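Local coordinates for protein ESSB (Geobacillus thermodenitrificans, PDB 2YNQ) that probably serves as a membrane-embedded component of the type VII secretion system, this fragment being its extracellular helical domain, at residues Y107-Y112 / D132-E137. Numbering follows the deposited sequence.
Sequences YALLKY and DEIDQE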
loop_
_atom_site.group_PDB
_atom_site.type_symbol
_atom_site.label_atom_id
_atom_site.label_comp_id
_atom_site.label_asym_id
_atom_site.label_seq_id
_atom_site.Cartn_x
_atom_site.Cartn_y
_atom_site.Cartn_z
ATOM N N TYR D 107 2.729 11.178 0.924
ATOM C CA TYR D 107 2.506 9.774 1.267
ATOM C C TYR D 107 2.280 9.579 2.772
ATOM O O TYR D 107 1.401 8.810 3.197
ATOM C CB TYR D 107 3.652 8.914 0.778
ATOM C CG TYR D 107 3.350 7.459 0.898
ATOM C CD1 TYR D 107 2.501 6.832 -0.020
ATOM C CD2 TYR D 107 3.898 6.701 1.926
ATOM C CE1 TYR D 107 2.208 5.490 0.084
ATOM C CE2 TYR D 107 3.626 5.344 2.036
ATOM C CZ TYR D 107 2.778 4.749 1.123
ATOM O OH TYR D 107 2.474 3.418 1.252
ATOM N N ALA D 108 3.053 10.300 3.578
ATOM C CA ALA D 108 2.913 10.245 5.019
ATOM C C ALA D 108 1.574 10.842 5.478
ATOM O O ALA D 108 0.928 10.323 6.390
ATOM C CB ALA D 108 4.080 10.949 5.670
ATOM N N LEU D 109 1.146 11.911 4.809
ATOM C CA LEU D 109 -0.166 12.523 5.073
ATOM C C LEU D 109 -1.287 11.514 4.826
ATOM O O LEU D 109 -2.234 11.408 5.623
ATOM C CB LEU D 109 -0.363 13.781 4.232
ATOM C CG LEU D 109 0.341 15.030 4.776
ATOM C CD1 LEU D 109 0.429 16.118 3.708
ATOM C CD2 LEU D 109 -0.307 15.578 6.093
ATOM N N LEU D 110 -1.160 10.752 3.733
ATOM C CA LEU D 110 -2.114 9.667 3.455
ATOM C C LEU D 110 -2.157 8.602 4.547
ATOM O O LEU D 110 -3.234 8.208 4.968
ATOM C CB LEU D 110 -1.854 9.040 2.093
ATOM C CG LEU D 110 -2.286 9.934 0.917
ATOM C CD1 LEU D 110 -1.715 9.381 -0.388
ATOM C CD2 LEU D 110 -3.826 10.149 0.820
ATOM N N LYS D 111 -1.001 8.144 5.028
ATOM C CA LYS D 111 -0.988 7.161 6.127
ATOM C C LYS D 111 -1.561 7.782 7.398
ATOM O O LYS D 111 -2.280 7.130 8.151
ATOM C CB LYS D 111 0.422 6.612 6.378
ATOM C CG LYS D 111 0.956 5.692 5.283
ATOM C CD LYS D 111 -0.015 4.541 4.945
ATOM C CE LYS D 111 0.650 3.385 4.201
ATOM N NZ LYS D 111 1.456 2.472 5.124
ATOM N N TYR D 112 -1.277 9.060 7.622
ATOM C CA TYR D 112 -1.790 9.736 8.794
ATOM C C TYR D 112 -3.318 9.874 8.709
ATOM O O TYR D 112 -4.020 9.762 9.726
ATOM C CB TYR D 112 -1.102 11.098 8.957
ATOM C CG TYR D 112 -1.528 11.895 10.157
ATOM C CD1 TYR D 112 -1.618 11.319 11.422
ATOM C CD2 TYR D 112 -1.820 13.237 10.031
ATOM C CE1 TYR D 112 -2.003 12.088 12.545
ATOM C CE2 TYR D 112 -2.207 14.012 11.124
ATOM C CZ TYR D 112 -2.297 13.436 12.376
ATOM O OH TYR D 112 -2.705 14.227 13.443
ATOM N N ASP D 132 -10.201 16.954 6.955
ATOM C CA ASP D 132 -10.359 18.072 6.035
ATOM C C ASP D 132 -9.090 18.912 5.956
ATOM O O ASP D 132 -8.638 19.252 4.857
ATOM C CB ASP D 132 -11.582 18.922 6.421
ATOM C CG ASP D 132 -12.905 18.209 6.143
ATOM O OD1 ASP D 132 -12.926 17.277 5.307
ATOM O OD2 ASP D 132 -13.930 18.582 6.757
ATOM N N GLU D 133 -8.507 19.226 7.111
ATOM C CA GLU D 133 -7.191 19.862 7.140
ATOM C C GLU D 133 -6.165 19.071 6.311
ATOM O O GLU D 133 -5.351 19.662 5.591
ATOM C CB GLU D 133 -6.667 19.998 8.570
ATOM C CG GLU D 133 -7.474 20.896 9.505
ATOM C CD GLU D 133 -6.875 20.967 10.913
ATOM O OE1 GLU D 133 -5.697 20.558 11.105
ATOM O OE2 GLU D 133 -7.590 21.436 11.830
ATOM N N ILE D 134 -6.207 17.742 6.406
ATOM C CA ILE D 134 -5.191 16.896 5.760
ATOM C C ILE D 134 -5.367 16.885 4.263
ATOM O O ILE D 134 -4.413 17.046 3.516
ATOM C CB ILE D 134 -5.176 15.442 6.336
ATOM C CG1 ILE D 134 -4.481 15.425 7.696
ATOM C CG2 ILE D 134 -4.471 14.478 5.396
ATOM C CD1 ILE D 134 -4.871 14.257 8.560
ATOM N N ASP D 135 -6.607 16.705 3.836
ATOM C CA ASP D 135 -6.929 16.664 2.425
ATOM C C ASP D 135 -6.600 17.976 1.729
ATOM O O ASP D 135 -6.182 17.985 0.570
ATOM C CB ASP D 135 -8.397 16.296 2.250
ATOM C CG ASP D 135 -8.651 14.833 2.514
ATOM O OD1 ASP D 135 -7.907 13.984 1.960
ATOM O OD2 ASP D 135 -9.599 14.535 3.262
ATOM N N GLN D 136 -6.777 19.073 2.454
ATOM C CA GLN D 136 -6.439 20.397 1.957
ATOM C C GLN D 136 -4.926 20.533 1.766
ATOM O O GLN D 136 -4.463 21.027 0.735
ATOM C CB GLN D 136 -7.033 21.479 2.888
ATOM C CG GLN D 136 -6.822 22.941 2.445
ATOM C CD GLN D 136 -7.108 23.184 0.962
ATOM O OE1 GLN D 136 -6.178 23.365 0.160
ATOM N NE2 GLN D 136 -8.393 23.176 0.592
ATOM N N GLU D 137 -4.155 20.061 2.741
ATOM C CA GLU D 137 -2.696 20.022 2.593
ATOM C C GLU D 137 -2.221 19.117 1.453
ATOM O O GLU D 137 -1.320 19.478 0.683
ATOM C CB GLU D 137 -2.027 19.614 3.890
ATOM C CG GLU D 137 -0.546 19.787 3.833
ATOM C CD GLU D 137 0.109 19.685 5.179
ATOM O OE1 GLU D 137 -0.584 19.322 6.158
ATOM O OE2 GLU D 137 1.325 19.978 5.251
#
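Leu-109 and Ile-134 have the nearest CA atoms across the two segments, 6.7 Å apart, in helices that run antiparallel at 161° with their axes 10.1 Å apart. The pair forms an antiparallel helical hairpin: helix 102-118 turns back into the long C-terminal helix 124-152 of this all-helical extracellular domain, and the two are joined here by apolar packing. Ile-134 spreads its two branches over successive turns of its partner. CG2, anti to the backbone N, lies 3.8 Å from the carbonyl O of Leu-109, while CD1 comes obliquely to the Tyr-112 ring, 3.5 Å from CD2, the two side chains crossing at about a right angle. An alanine here would lack both branches and would probably open a gap between the two helices, leaving the Tyr-112 ring without the methyl that meets its CD2. One turn further along, Glu-137 is laid across Leu-109 by a CG anti to its own backbone N (chi1 -170°) and a chain extended beyond it. Its OE2 forms a salt bridge with Arg-97 of helix 89-99, which also packs against Leu-109 through Leu-93. Stem and carboxylate of Glu-137 both rest against the leucine's methyls, CG 3.8 Å from Leu-109 CD1 and OE1 3.8 Å from Leu-109 CD2.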